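Side-chain contacts in ABC transporter substrate-binding protein (Bradyrhizobium japonicum, PDB 4I1D), which probably binds a small solute in the periplasm, perhaps a polyamine, for an ABC importer, and holds D-malate in its pocket in this crystal: residues K114-D119 / V199-A204; A188-L193 / N206-A211; L193-E198 / E215-S220; V219-N224 / H264-P269. All blocks are in the same frame, centred on the assembly; numbering follows the deposited sequence.

Contact 1 of 4, residues K114-D119 / V199-A204; sequences KTFPKD and VDMEMA
Asp200 is met by two neighbouring residues of the 114-119 loop, Thr115 at its carboxylate and Phe116 at its backbone carbonyl. The hydroxyl of Thr115 donates a short hydrogen bond, OG1 to Asp200 OD1 2.7 Å, and it reaches the oxygen from above, about 40° out of the carboxylate plane. The two side chains cross nearly at a right angle. With the Asp200 carboxyl carbon anti to its own carbonyl carbon (chi1 -58°), OD1 turns toward the loop, while OD2 accepts from the backbone N of Arg136; the carboxylate thus ties two separate pieces of chain together.

Phe116 brings the rim of its ring. Its CE2 lies 3.9 Å from Asp200 O, which sits at the ring edge and near its plane. Next to it, CZ rests 3.5 Å from CE of Met201, a selenomethionine whose chain bends at its last torsion (chi3 69°) and crosses the phenyl group obliquely. One face of the ring is covered by the methyl CG2 of Thr115, about 3.8 Å above the plane and displaced toward the rim. A valine in place of Thr115 would probably leave Asp200 OD1 without its hydroxyl donor and the carboxylate less firmly oriented toward the loop.

Pro121 touches both Phe116 and Met201 and extends the apolar patch. This is the packing of a connecting loop against the start of a sheet strand in an α/β solute-binding protein: strand 201-205 runs between strands 100-112 and 137-140, and the loop leaving strand 100-112 folds over its entrance.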
loop_
_atom_site.group_PDB
_atom_site.type_symbol
_atom_site.label_atom_id
_atom_site.label_comp_id
_atom_site.label_asym_id
_atom_site.label_seq_id
_atom_site.Cartn_x
_atom_site.Cartn_y
_atom_site.Cartn_z
ATOM N N LYS A 114 -6.203 12.251 46.051
ATOM C CA LYS A 114 -4.862 12.687 46.424
ATOM C C LYS A 114 -4.594 14.054 45.797
ATOM O O LYS A 114 -4.035 14.947 46.433
ATOM C CB LYS A 114 -3.799 11.671 46.000
ATOM C CG LYS A 114 -3.543 10.574 47.034
ATOM C CD LYS A 114 -2.513 9.548 46.547
ATOM C CE LYS A 114 -2.462 8.314 47.462
ATOM N NZ LYS A 114 -1.572 7.211 46.960
ATOM N N THR A 115 -5.028 14.226 44.555
ATOM C CA THR A 115 -4.856 15.494 43.865
ATOM C C THR A 115 -5.864 16.522 44.354
ATOM O O THR A 115 -5.539 17.692 44.480
ATOM C CB THR A 115 -5.000 15.345 42.337
ATOM O OG1 THR A 115 -4.207 14.237 41.884
ATOM C CG2 THR A 115 -4.538 16.623 41.643
ATOM N N PHE A 116 -7.093 16.090 44.625
ATOM C CA PHE A 116 -8.128 17.023 45.075
ATOM C C PHE A 116 -8.723 16.590 46.405
ATOM O O PHE A 116 -9.820 16.017 46.461
ATOM C CB PHE A 116 -9.220 17.176 44.024
ATOM C CG PHE A 116 -8.699 17.562 42.672
ATOM C CD1 PHE A 116 -8.313 18.867 42.411
ATOM C CD2 PHE A 116 -8.592 16.618 41.660
ATOM C CE1 PHE A 116 -7.830 19.226 41.165
ATOM C CE2 PHE A 116 -8.119 16.967 40.407
ATOM C CZ PHE A 116 -7.733 18.271 40.161
ATOM N N PRO A 117 -7.980 16.852 47.486
ATOM C CA PRO A 117 -8.410 16.473 48.831
ATOM C C PRO A 117 -9.591 17.321 49.269
ATOM O O PRO A 117 -10.415 16.847 50.050
ATOM C CB PRO A 117 -7.190 16.805 49.698
ATOM C CG PRO A 117 -6.053 16.947 48.753
ATOM C CD PRO A 117 -6.640 17.452 47.482
ATOM N N LYS A 118 -9.675 18.548 48.761
ATOM C CA LYS A 118 -10.648 19.511 49.276
ATOM C C LYS A 118 -11.615 20.082 48.236
ATOM O O LYS A 118 -12.826 20.112 48.466
ATOM C CB LYS A 118 -9.937 20.638 50.036
ATOM C CG LYS A 118 -10.180 20.583 51.536
ATOM C CD LYS A 118 -9.002 21.105 52.345
ATOM C CE LYS A 118 -9.242 20.870 53.836
ATOM N NZ LYS A 118 -8.142 21.387 54.703
ATOM N N ASP A 119 -11.097 20.542 47.104
ATOM C CA ASP A 119 -11.964 21.172 46.113
ATOM C C ASP A 119 -11.825 20.532 44.743
ATOM O O ASP A 119 -11.111 21.039 43.877
ATOM C CB ASP A 119 -11.716 22.681 46.043
ATOM C CG ASP A 119 -12.395 23.436 47.176
ATOM O OD1 ASP A 119 -13.575 23.133 47.476
ATOM O OD2 ASP A 119 -11.746 24.321 47.775
ATOM N N VAL A 199 -3.690 9.772 35.387
ATOM C CA VAL A 199 -4.543 10.947 35.262
ATOM C C VAL A 199 -5.109 11.356 36.621
ATOM O O VAL A 199 -5.302 10.513 37.494
ATOM C CB VAL A 199 -5.667 10.761 34.223
ATOM C CG1 VAL A 199 -5.073 10.425 32.862
ATOM C CG2 VAL A 199 -6.649 9.684 34.659
ATOM N N ASP A 200 -5.337 12.658 36.794
ATOM C CA ASP A 200 -5.898 13.193 38.022
ATOM C C ASP A 200 -7.412 13.297 37.919
ATOM O O ASP A 200 -8.114 13.371 38.929
ATOM C CB ASP A 200 -5.282 14.565 38.330
ATOM C CG ASP A 200 -3.765 14.498 38.465
ATOM O OD1 ASP A 200 -3.284 13.845 39.418
ATOM O OD2 ASP A 200 -3.054 15.082 37.615
HETATM N N MSE A 201 -7.907 13.303 36.688
HETATM C CA MSE A 201 -9.334 13.369 36.448
HETATM C C MSE A 201 -9.660 12.834 35.056
HETATM O O MSE A 201 -8.837 12.904 34.133
HETATM C CB MSE A 201 -9.832 14.810 36.606
HETATM C CG MSE A 201 -9.737 15.649 35.352
HETATM SE SE MSE A 201 -10.061 17.551 35.737
HETATM C CE MSE A 201 -8.433 17.885 36.767
ATOM N N GLU A 202 -10.861 12.290 34.910
ATOM C CA GLU A 202 -11.263 11.722 33.633
ATOM C C GLU A 202 -12.761 11.486 33.609
ATOM O O GLU A 202 -13.422 11.493 34.655
ATOM C CB GLU A 202 -10.536 10.394 33.384
ATOM C CG GLU A 202 -11.103 9.223 34.190
ATOM C CD GLU A 202 -10.395 7.899 33.919
ATOM O OE1 GLU A 202 -9.727 7.761 32.865
ATOM O OE2 GLU A 202 -10.505 6.992 34.774
HETATM N N MSE A 203 -13.295 11.294 32.409
HETATM C CA MSE A 203 -14.611 10.707 32.286
HETATM C C MSE A 203 -14.409 9.213 32.379
HETATM O O MSE A 203 -13.418 8.689 31.877
HETATM C CB MSE A 203 -15.276 11.032 30.957
HETATM C CG MSE A 203 -16.609 10.312 30.823
HETATM SE SE MSE A 203 -17.528 10.603 29.129
HETATM C CE MSE A 203 -17.563 12.529 29.161
ATOM N N ALA A 204 -15.348 8.535 33.022
ATOM C CA ALA A 204 -15.284 7.090 33.192
ATOM C C ALA A 204 -16.669 6.568 33.568
ATOM O O ALA A 204 -17.504 7.304 34.097
ATOM C CB ALA A 204 -14.256 6.734 34.298
#

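Contact 2 of 4, residues A188-L193 / N206-A211; sequences AQSAQL and NGRVSA. With MLT (D-malate), chain U.
Ala188, in the first turn of helix 187-196, lies under the guanidinium of Arg208. Its backbone N sits 3.4 Å from the plane of that group, displaced toward the rim, and 3.6 Å from Arg208 CZ; Ala188 CB follows at 3.9 Å from Arg208 NH2. Ser190 adds a looser touch, OG to Arg208 CB at 4.2 Å, its hydroxyl being hydrogen-bonded to Gly187 O. One residue on, the methyl of Ala191 faces the aliphatic part of the arginine, 4.3 Å from CD. The two helix segments pass at 9.3 Å between axes, crossing at -41°, and the Arg208 side chain lies between them, against these small residues.

The arginine bends at its second torsion (chi2 -69°) and then runs extended, which carries the guanidinium past Ala188 to the ligand. There one edge grips the malate carboxylate with two bonds, NE to O5 of malate at 3.0 Å, nearly straight at 170°, and NH2 to O4 of malate at 2.9 Å. NH1 forms a salt bridge with Asp37 of the second subunit. A methionine in place of Arg208 would probably leave both the malate carboxylate and that aspartate without their positive partner.

The chemistry is thus that of carboxylate recognition: a paired, near-planar grip, with the cation held flat against a helix start and shared with Asp37 of the second subunit.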
loop_
_atom_site.group_PDB
_atom_site.type_symbol
_atom_site.label_atom_id
_atom_site.label_comp_id
_atom_site.label_asym_id
_atom_site.label_seq_id
_atom_site.Cartn_x
_atom_site.Cartn_y
_atom_site.Cartn_z
ATOM N N ALA A 188 -11.240 -1.045 31.480
ATOM C CA ALA A 188 -10.140 -1.460 32.344
ATOM C C ALA A 188 -9.004 -0.448 32.267
ATOM O O ALA A 188 -8.388 -0.113 33.277
ATOM C CB ALA A 188 -9.653 -2.837 31.948
ATOM N N GLN A 189 -8.741 0.055 31.067
ATOM C CA GLN A 189 -7.698 1.055 30.895
ATOM C C GLN A 189 -8.042 2.307 31.711
ATOM O O GLN A 189 -7.177 2.890 32.362
ATOM C CB GLN A 189 -7.495 1.388 29.414
ATOM C CG GLN A 189 -6.678 2.659 29.154
ATOM C CD GLN A 189 -6.489 2.944 27.667
ATOM O OE1 GLN A 189 -7.317 2.560 26.841
ATOM N NE2 GLN A 189 -5.389 3.610 27.324
ATOM N N SER A 190 -9.313 2.694 31.708
ATOM C CA SER A 190 -9.719 3.911 32.395
ATOM C C SER A 190 -9.531 3.739 33.894
ATOM O O SER A 190 -9.160 4.683 34.591
ATOM C CB SER A 190 -11.170 4.286 32.068
ATOM O OG SER A 190 -12.091 3.450 32.745
ATOM N N ALA A 191 -9.788 2.529 34.384
ATOM C CA ALA A 191 -9.584 2.227 35.792
ATOM C C ALA A 191 -8.099 2.287 36.152
ATOM O O ALA A 191 -7.722 2.886 37.157
ATOM C CB ALA A 191 -10.145 0.875 36.126
ATOM N N GLN A 192 -7.264 1.658 35.331
ATOM C CA GLN A 192 -5.826 1.652 35.571
ATOM C C GLN A 192 -5.277 3.090 35.635
ATOM O O GLN A 192 -4.429 3.406 36.479
ATOM C CB GLN A 192 -5.111 0.856 34.480
ATOM C CG GLN A 192 -3.606 0.745 34.672
ATOM C CD GLN A 192 -3.223 0.026 35.963
ATOM O OE1 GLN A 192 -3.864 -0.949 36.362
ATOM N NE2 GLN A 192 -2.166 0.505 36.618
ATOM N N LEU A 193 -5.768 3.954 34.742
ATOM C CA LEU A 193 -5.318 5.346 34.691
ATOM C C LEU A 193 -5.544 6.053 36.027
ATOM O O LEU A 193 -4.674 6.792 36.507
ATOM C CB LEU A 193 -6.025 6.107 33.560
ATOM C CG LEU A 193 -5.622 5.676 32.139
ATOM C CD1 LEU A 193 -6.447 6.405 31.090
ATOM C CD2 LEU A 193 -4.123 5.875 31.878
ATOM N N ASN A 206 -19.256 4.844 35.864
ATOM C CA ASN A 206 -19.277 4.916 37.319
ATOM C C ASN A 206 -18.900 3.581 37.969
ATOM O O ASN A 206 -18.302 3.555 39.041
ATOM C CB ASN A 206 -20.632 5.396 37.823
ATOM C CG ASN A 206 -21.704 4.338 37.684
ATOM O OD1 ASN A 206 -22.249 4.137 36.605
ATOM N ND2 ASN A 206 -21.998 3.644 38.777
ATOM N N GLY A 207 -19.233 2.481 37.302
ATOM C CA GLY A 207 -18.929 1.151 37.814
ATOM C C GLY A 207 -17.444 0.843 37.902
ATOM O O GLY A 207 -17.006 0.146 38.821
ATOM N N ARG A 208 -16.668 1.365 36.951
ATOM C CA ARG A 208 -15.217 1.184 36.945
ATOM C C ARG A 208 -14.566 1.995 38.059
ATOM O O ARG A 208 -13.601 1.554 38.676
ATOM C CB ARG A 208 -14.622 1.585 35.594
ATOM C CG ARG A 208 -14.758 0.522 34.496
ATOM C CD ARG A 208 -13.868 -0.691 34.791
ATOM N NE ARG A 208 -13.944 -1.705 33.745
ATOM C CZ ARG A 208 -13.272 -2.852 33.778
ATOM N NH1 ARG A 208 -12.470 -3.116 34.802
ATOM N NH2 ARG A 208 -13.399 -3.732 32.791
ATOM N N VAL A 209 -15.102 3.180 38.323
ATOM C CA VAL A 209 -14.546 4.019 39.372
ATOM C C VAL A 209 -14.832 3.452 40.746
ATOM O O VAL A 209 -13.933 3.335 41.572
ATOM C CB VAL A 209 -15.114 5.444 39.331
ATOM C CG1 VAL A 209 -14.469 6.291 40.428
ATOM C CG2 VAL A 209 -14.888 6.050 37.969
ATOM N N SER A 210 -16.091 3.112 40.998
ATOM C CA SER A 210 -16.462 2.563 42.290
ATOM C C SER A 210 -15.624 1.318 42.558
ATOM O O SER A 210 -15.167 1.101 43.681
ATOM C CB SER A 210 -17.948 2.222 42.326
ATOM O OG SER A 210 -18.294 1.432 41.205
ATOM N N ALA A 211 -15.394 0.522 41.515
ATOM C CA ALA A 211 -14.637 -0.723 41.669
ATOM C C ALA A 211 -13.198 -0.456 42.071
ATOM O O ALA A 211 -12.703 -1.047 43.028
ATOM C CB ALA A 211 -14.691 -1.561 40.391
HETATM C C1 MLT U . -14.666 -1.937 26.962
HETATM O O1 MLT U . -14.663 -3.001 26.305
HETATM O O2 MLT U . -14.779 -0.851 26.348
HETATM C C2 MLT U . -14.560 -1.962 28.463
HETATM O O3 MLT U . -13.715 -2.990 28.957
HETATM C C3 MLT U . -15.946 -2.175 29.033
HETATM C C4 MLT U . -15.782 -2.441 30.505
HETATM O O4 MLT U . -15.621 -3.612 30.909
HETATM O O5 MLT U . -15.794 -1.502 31.336
#

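Contact 3 of 4, residues L193-E198 / E215-S220; sequences LLNDGE and EGAKVS
Asn195 and Ala217 bring their CA atoms to 5.7 Å where the end of helix 187-196 passes the chain climbing into strand 219-235, and Leu194 and Val219 follow at 7.1 Å. Tight turns lie next to both approaches. Gly216 closes the preceding helix with a Schellman motif, and Lys218 is the centre of an inverse gamma turn that swings the chain into the strand. On the other side Gly197 leaves the helix with positive phi, and just beyond it Glu198 N donates to Asp196 OD1 (3.0 Å) in an Asx turn, reaching the oxygen on its anti side, tilted 29° out of the carboxylate plane.

No hydrogen bond joins the two segments; the contact is van der Waals. Asn195 holds its amide carbon anti to the backbone N (chi1 -171°), and this brings OD1 to 3.6 Å from the methyl of Ala217. Its ND2 makes a weak hydrogen bond to Lys54 O of the second subunit, so the amide lies between the two chains. Leu194 and Val219 pack their branches at CD1 to CG2, 4.2 Å, while the other valine methyl, CG1, sits 4.0 Å from Leu194 O. Beside them Val212 of helix 206-214 touches Asn195, Ala217 and Val219, and Val209 touches Leu194, completing a small aliphatic cluster.

Helix 206-214 joins strand 201-205 to strand 219-235, which run parallel with the antiparallel strand 100-112 between them. The contact packs the last turn of the preceding helix against the exit of this beta-alpha-beta crossover, a building unit of the α/β lobes of periplasmic binding proteins.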
loop_
_atom_site.group_PDB
_atom_site.type_symbol
_atom_site.label_atom_id
_atom_site.label_comp_id
_atom_site.label_asym_id
_atom_site.label_seq_id
_atom_site.Cartn_x
_atom_site.Cartn_y
_atom_site.Cartn_z
ATOM N N LEU A 193 -5.768 3.954 34.742
ATOM C CA LEU A 193 -5.318 5.346 34.691
ATOM C C LEU A 193 -5.544 6.053 36.027
ATOM O O LEU A 193 -4.674 6.792 36.507
ATOM C CB LEU A 193 -6.025 6.107 33.560
ATOM C CG LEU A 193 -5.622 5.676 32.139
ATOM C CD1 LEU A 193 -6.447 6.405 31.090
ATOM C CD2 LEU A 193 -4.123 5.875 31.878
ATOM N N LEU A 194 -6.721 5.844 36.618
ATOM C CA LEU A 194 -7.018 6.439 37.918
ATOM C C LEU A 194 -6.149 5.807 38.999
ATOM O O LEU A 194 -5.594 6.499 39.848
ATOM C CB LEU A 194 -8.491 6.253 38.275
ATOM C CG LEU A 194 -9.497 7.271 37.753
ATOM C CD1 LEU A 194 -10.870 6.908 38.267
ATOM C CD2 LEU A 194 -9.113 8.668 38.204
ATOM N N ASN A 195 -6.028 4.482 38.956
ATOM C CA ASN A 195 -5.336 3.748 40.003
ATOM C C ASN A 195 -3.846 4.070 40.138
ATOM O O ASN A 195 -3.329 4.132 41.252
ATOM C CB ASN A 195 -5.525 2.236 39.811
ATOM C CG ASN A 195 -4.999 1.428 40.995
ATOM O OD1 ASN A 195 -5.542 1.503 42.097
ATOM N ND2 ASN A 195 -3.936 0.657 40.770
ATOM N N ASP A 196 -3.148 4.255 39.016
ATOM C CA ASP A 196 -1.700 4.496 39.076
ATOM C C ASP A 196 -1.349 5.974 39.028
ATOM O O ASP A 196 -0.182 6.341 39.090
ATOM C CB ASP A 196 -0.925 3.723 37.991
ATOM C CG ASP A 196 -1.406 4.028 36.575
ATOM O OD1 ASP A 196 -2.016 5.099 36.354
ATOM O OD2 ASP A 196 -1.162 3.189 35.673
ATOM N N GLY A 197 -2.368 6.814 38.911
ATOM C CA GLY A 197 -2.164 8.253 38.972
ATOM C C GLY A 197 -1.764 8.859 37.639
ATOM O O GLY A 197 -1.371 10.011 37.588
ATOM N N GLU A 198 -1.860 8.088 36.557
ATOM C CA GLU A 198 -1.540 8.621 35.241
ATOM C C GLU A 198 -2.454 9.799 34.905
ATOM O O GLU A 198 -2.044 10.725 34.220
ATOM C CB GLU A 198 -1.616 7.538 34.165
ATOM C CG GLU A 198 -0.927 7.901 32.851
ATOM C CD GLU A 198 0.442 8.565 33.045
ATOM O OE1 GLU A 198 1.327 7.972 33.707
ATOM O OE2 GLU A 198 0.627 9.694 32.533
ATOM N N GLU A 215 -11.293 -1.098 45.747
ATOM C CA GLU A 215 -10.015 -1.804 45.799
ATOM C C GLU A 215 -8.967 -1.060 46.628
ATOM O O GLU A 215 -7.965 -1.646 47.036
ATOM C CB GLU A 215 -9.483 -2.069 44.383
ATOM C CG GLU A 215 -8.211 -2.914 44.337
ATOM C CD GLU A 215 -7.784 -3.294 42.920
ATOM O OE1 GLU A 215 -8.470 -2.904 41.948
ATOM O OE2 GLU A 215 -6.754 -3.990 42.780
ATOM N N GLY A 216 -9.185 0.232 46.870
ATOM C CA GLY A 216 -8.304 0.988 47.749
ATOM C C GLY A 216 -7.798 2.301 47.185
ATOM O O GLY A 216 -7.207 3.111 47.904
ATOM N N ALA A 217 -8.029 2.508 45.894
ATOM C CA ALA A 217 -7.591 3.718 45.211
ATOM C C ALA A 217 -8.226 4.969 45.815
ATOM O O ALA A 217 -9.434 5.012 46.043
ATOM C CB ALA A 217 -7.926 3.624 43.737
ATOM N N LYS A 218 -7.415 5.990 46.069
ATOM C CA LYS A 218 -7.942 7.243 46.594
ATOM C C LYS A 218 -8.571 8.057 45.472
ATOM O O LYS A 218 -8.027 9.071 45.051
ATOM C CB LYS A 218 -6.850 8.042 47.307
ATOM C CG LYS A 218 -6.360 7.396 48.590
ATOM C CD LYS A 218 -7.526 6.851 49.390
ATOM C CE LYS A 218 -7.096 6.401 50.785
ATOM N NZ LYS A 218 -6.149 5.249 50.777
ATOM N N VAL A 219 -9.712 7.593 44.979
ATOM C CA VAL A 219 -10.404 8.272 43.892
ATOM C C VAL A 219 -11.903 8.281 44.144
ATOM O O VAL A 219 -12.404 7.531 44.980
ATOM C CB VAL A 219 -10.124 7.599 42.535
ATOM C CG1 VAL A 219 -8.630 7.382 42.348
ATOM C CG2 VAL A 219 -10.878 6.282 42.431
ATOM N N SER A 220 -12.619 9.133 43.420
ATOM C CA SER A 220 -14.061 9.226 43.587
ATOM C C SER A 220 -14.667 9.851 42.342
ATOM O O SER A 220 -13.989 10.011 41.321
ATOM C CB SER A 220 -14.403 10.068 44.821
ATOM O OG SER A 220 -15.801 10.093 45.053
#

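Contact 4 of 4, residues V219-N224 / H264-P269; sequences VSFTYN and HIDYGP. With SO4 (sulfate ion), chain J; SO4 (sulfate ion), chain K.
Tyr223 extends its phenol toward the carboxylate of Asp266, the two side chains approaching from opposite directions with their planes 56° apart. OH comes to 3.6 Å from Asp266 OD2, too far for a hydrogen bond; the phenol is instead bonded to Gln287 O. Phe221, two residues earlier in the chain, brings CZ to 4.2 Å from the same Asp266 OD2. This oxygen therefore lies beside both aromatic groups, and its polar need is met by Asn206, whose ND2 donates to it. The other oxygen, OD1, has a long and weak ion pair with Arg284.

The two aromatic residues also support each other. Phe221 presents its edge to the tyrosine face, CE2 standing 3.5 Å above the plane of the Tyr223 ring and over its centre, which probably limits how far either ring can swing. The carboxylate of Asp266 is directed at them because its carboxyl carbon lies anti to the backbone N (chi1 -166°). The backbone bends at this aspartate in an inverse gamma turn, with a weak bond of 2.8 Å from Tyr267 N to Ile265 O. Its own amide, Asp266 N, makes a weak bond to O2 of a sulfate at 2.7 Å, an ion probably left from the crystallisation liquor.

Strand 100-112 borders both segments, pairing through Leu109 with Thr222 and through Phe104 with Gly268. Helix 206-214 fills in between: its Val209 touches Phe221, its Asn206 touches Tyr223 and Tyr267, and its Ser210 lies against Asp266.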
loop_
_atom_site.group_PDB
_atom_site.type_symbol
_atom_site.label_atom_id
_atom_site.label_comp_id
_atom_site.label_asym_id
_atom_site.label_seq_id
_atom_site.Cartn_x
_atom_site.Cartn_y
_atom_site.Cartn_z
ATOM N N VAL A 219 -9.712 7.593 44.979
ATOM C CA VAL A 219 -10.404 8.272 43.892
ATOM C C VAL A 219 -11.903 8.281 44.144
ATOM O O VAL A 219 -12.404 7.531 44.980
ATOM C CB VAL A 219 -10.124 7.599 42.535
ATOM C CG1 VAL A 219 -8.630 7.382 42.348
ATOM C CG2 VAL A 219 -10.878 6.282 42.431
ATOM N N SER A 220 -12.619 9.133 43.420
ATOM C CA SER A 220 -14.061 9.226 43.587
ATOM C C SER A 220 -14.667 9.851 42.342
ATOM O O SER A 220 -13.989 10.011 41.321
ATOM C CB SER A 220 -14.403 10.068 44.821
ATOM O OG SER A 220 -15.801 10.093 45.053
ATOM N N PHE A 221 -15.942 10.210 42.424
ATOM C CA PHE A 221 -16.634 10.804 41.288
ATOM C C PHE A 221 -17.894 11.506 41.743
ATOM O O PHE A 221 -18.335 11.342 42.878
ATOM C CB PHE A 221 -16.973 9.746 40.227
ATOM C CG PHE A 221 -18.140 8.862 40.586
ATOM C CD1 PHE A 221 -17.943 7.664 41.257
ATOM C CD2 PHE A 221 -19.435 9.219 40.234
ATOM C CE1 PHE A 221 -19.020 6.836 41.579
ATOM C CE2 PHE A 221 -20.518 8.402 40.554
ATOM C CZ PHE A 221 -20.309 7.206 41.226
ATOM N N THR A 222 -18.470 12.294 40.846
ATOM C CA THR A 222 -19.734 12.959 41.120
ATOM C C THR A 222 -20.740 12.552 40.062
ATOM O O THR A 222 -20.364 12.250 38.928
ATOM C CB THR A 222 -19.590 14.493 41.088
ATOM O OG1 THR A 222 -20.869 15.094 41.328
ATOM C CG2 THR A 222 -19.085 14.948 39.727
ATOM N N TYR A 223 -22.016 12.527 40.428
ATOM C CA TYR A 223 -23.057 12.308 39.432
ATOM C C TYR A 223 -23.431 13.639 38.769
ATOM O O TYR A 223 -24.099 13.668 37.730
ATOM C CB TYR A 223 -24.287 11.626 40.038
ATOM C CG TYR A 223 -24.167 10.112 40.170
ATOM C CD1 TYR A 223 -24.073 9.297 39.040
ATOM C CD2 TYR A 223 -24.172 9.504 41.419
ATOM C CE1 TYR A 223 -23.961 7.920 39.150
ATOM C CE2 TYR A 223 -24.071 8.119 41.545
ATOM C CZ TYR A 223 -23.966 7.336 40.412
ATOM O OH TYR A 223 -23.870 5.971 40.548
ATOM N N ASN A 224 -22.989 14.743 39.358
ATOM C CA ASN A 224 -23.321 16.043 38.773
ATOM C C ASN A 224 -22.873 16.132 37.316
ATOM O O ASN A 224 -21.702 15.926 37.007
ATOM C CB ASN A 224 -22.734 17.195 39.578
ATOM C CG ASN A 224 -23.332 18.529 39.184
ATOM O OD1 ASN A 224 -24.549 18.650 39.022
ATOM N ND2 ASN A 224 -22.482 19.537 39.013
ATOM N N HIS A 264 -25.243 -6.006 43.869
ATOM C CA HIS A 264 -24.013 -6.684 43.477
ATOM C C HIS A 264 -23.105 -5.820 42.616
ATOM O O HIS A 264 -21.937 -6.146 42.392
ATOM C CB HIS A 264 -24.344 -8.010 42.786
ATOM C CG HIS A 264 -24.958 -9.016 43.715
ATOM N ND1 HIS A 264 -26.289 -9.366 43.664
ATOM C CD2 HIS A 264 -24.423 -9.713 44.746
ATOM C CE1 HIS A 264 -26.547 -10.248 44.616
ATOM N NE2 HIS A 264 -25.432 -10.476 45.286
ATOM N N ILE A 265 -23.645 -4.705 42.148
ATOM C CA ILE A 265 -22.882 -3.797 41.316
ATOM C C ILE A 265 -23.563 -2.438 41.291
ATOM O O ILE A 265 -24.778 -2.341 41.460
ATOM C CB ILE A 265 -22.689 -4.364 39.892
ATOM C CG1 ILE A 265 -21.551 -3.633 39.173
ATOM C CG2 ILE A 265 -24.012 -4.342 39.109
ATOM C CD1 ILE A 265 -21.142 -4.284 37.875
ATOM N N ASP A 266 -22.762 -1.399 41.100
ATOM C CA ASP A 266 -23.211 -0.014 41.186
ATOM C C ASP A 266 -23.988 0.458 39.945
ATOM O O ASP A 266 -23.730 1.541 39.415
ATOM C CB ASP A 266 -21.994 0.890 41.419
ATOM C CG ASP A 266 -22.381 2.288 41.845
ATOM O OD1 ASP A 266 -23.416 2.424 42.538
ATOM O OD2 ASP A 266 -21.657 3.248 41.486
ATOM N N TYR A 267 -24.928 -0.353 39.473
ATOM C CA TYR A 267 -25.760 0.051 38.346
ATOM C C TYR A 267 -27.210 0.074 38.783
ATOM O O TYR A 267 -27.576 -0.591 39.750
ATOM C CB TYR A 267 -25.547 -0.875 37.147
ATOM C CG TYR A 267 -24.138 -0.777 36.600
ATOM C CD1 TYR A 267 -23.490 0.450 36.536
ATOM C CD2 TYR A 267 -23.442 -1.908 36.169
ATOM C CE1 TYR A 267 -22.188 0.559 36.047
ATOM C CE2 TYR A 267 -22.128 -1.807 35.676
ATOM C CZ TYR A 267 -21.512 -0.567 35.620
ATOM O OH TYR A 267 -20.222 -0.438 35.135
ATOM N N GLY A 268 -28.025 0.864 38.094
ATOM C CA GLY A 268 -29.419 1.020 38.459
ATOM C C GLY A 268 -30.285 0.008 37.742
ATOM O O GLY A 268 -29.919 -0.467 36.665
ATOM N N PRO A 269 -31.443 -0.328 38.331
ATOM C CA PRO A 269 -32.335 -1.303 37.693
ATOM C C PRO A 269 -33.035 -0.702 36.471
ATOM O O PRO A 269 -33.534 0.422 36.551
ATOM C CB PRO A 269 -33.355 -1.626 38.802
ATOM C CG PRO A 269 -33.423 -0.381 39.625
ATOM C CD PRO A 269 -32.034 0.266 39.544
HETATM S S SO4 J . -19.949 -1.607 43.603
HETATM O O1 SO4 J . -20.816 -2.650 44.149
HETATM O O2 SO4 J . -20.234 -1.429 42.182
HETATM O O3 SO4 J . -20.200 -0.358 44.318
HETATM O O4 SO4 J . -18.547 -1.991 43.759
HETATM S S SO4 K . -21.901 15.977 44.399
HETATM O O1 SO4 K . -22.179 16.113 45.826
HETATM O O2 SO4 K . -22.219 14.613 43.960
HETATM O O3 SO4 K . -22.702 16.955 43.654
HETATM O O4 SO4 K . -20.478 16.226 44.193
#

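How the contacts relate
Contacts 1, 2 and 3 form one cluster around strand 201-205 and its flanking helices. The centres of contacts 2 and 3 are about 8 Å apart and those of contacts 1 and 3 about 9 Å; Val209 CG2 lies 4.1 Å from Leu194 CD1 between contacts 2 and 3. Contact 2 reaches D-malate directly, whereas Leu194 of contact 3 and Asp266 of contact 4 keep their side chains about 12 Å from it. Contact 4 is joined to contact 2 through Asn206 ND2 and Asp266 OD2, 2.8 Å apart, and to contact 3 through the shared Val219 and Ser220. Contacts 2 and 3 also both meet the second subunit.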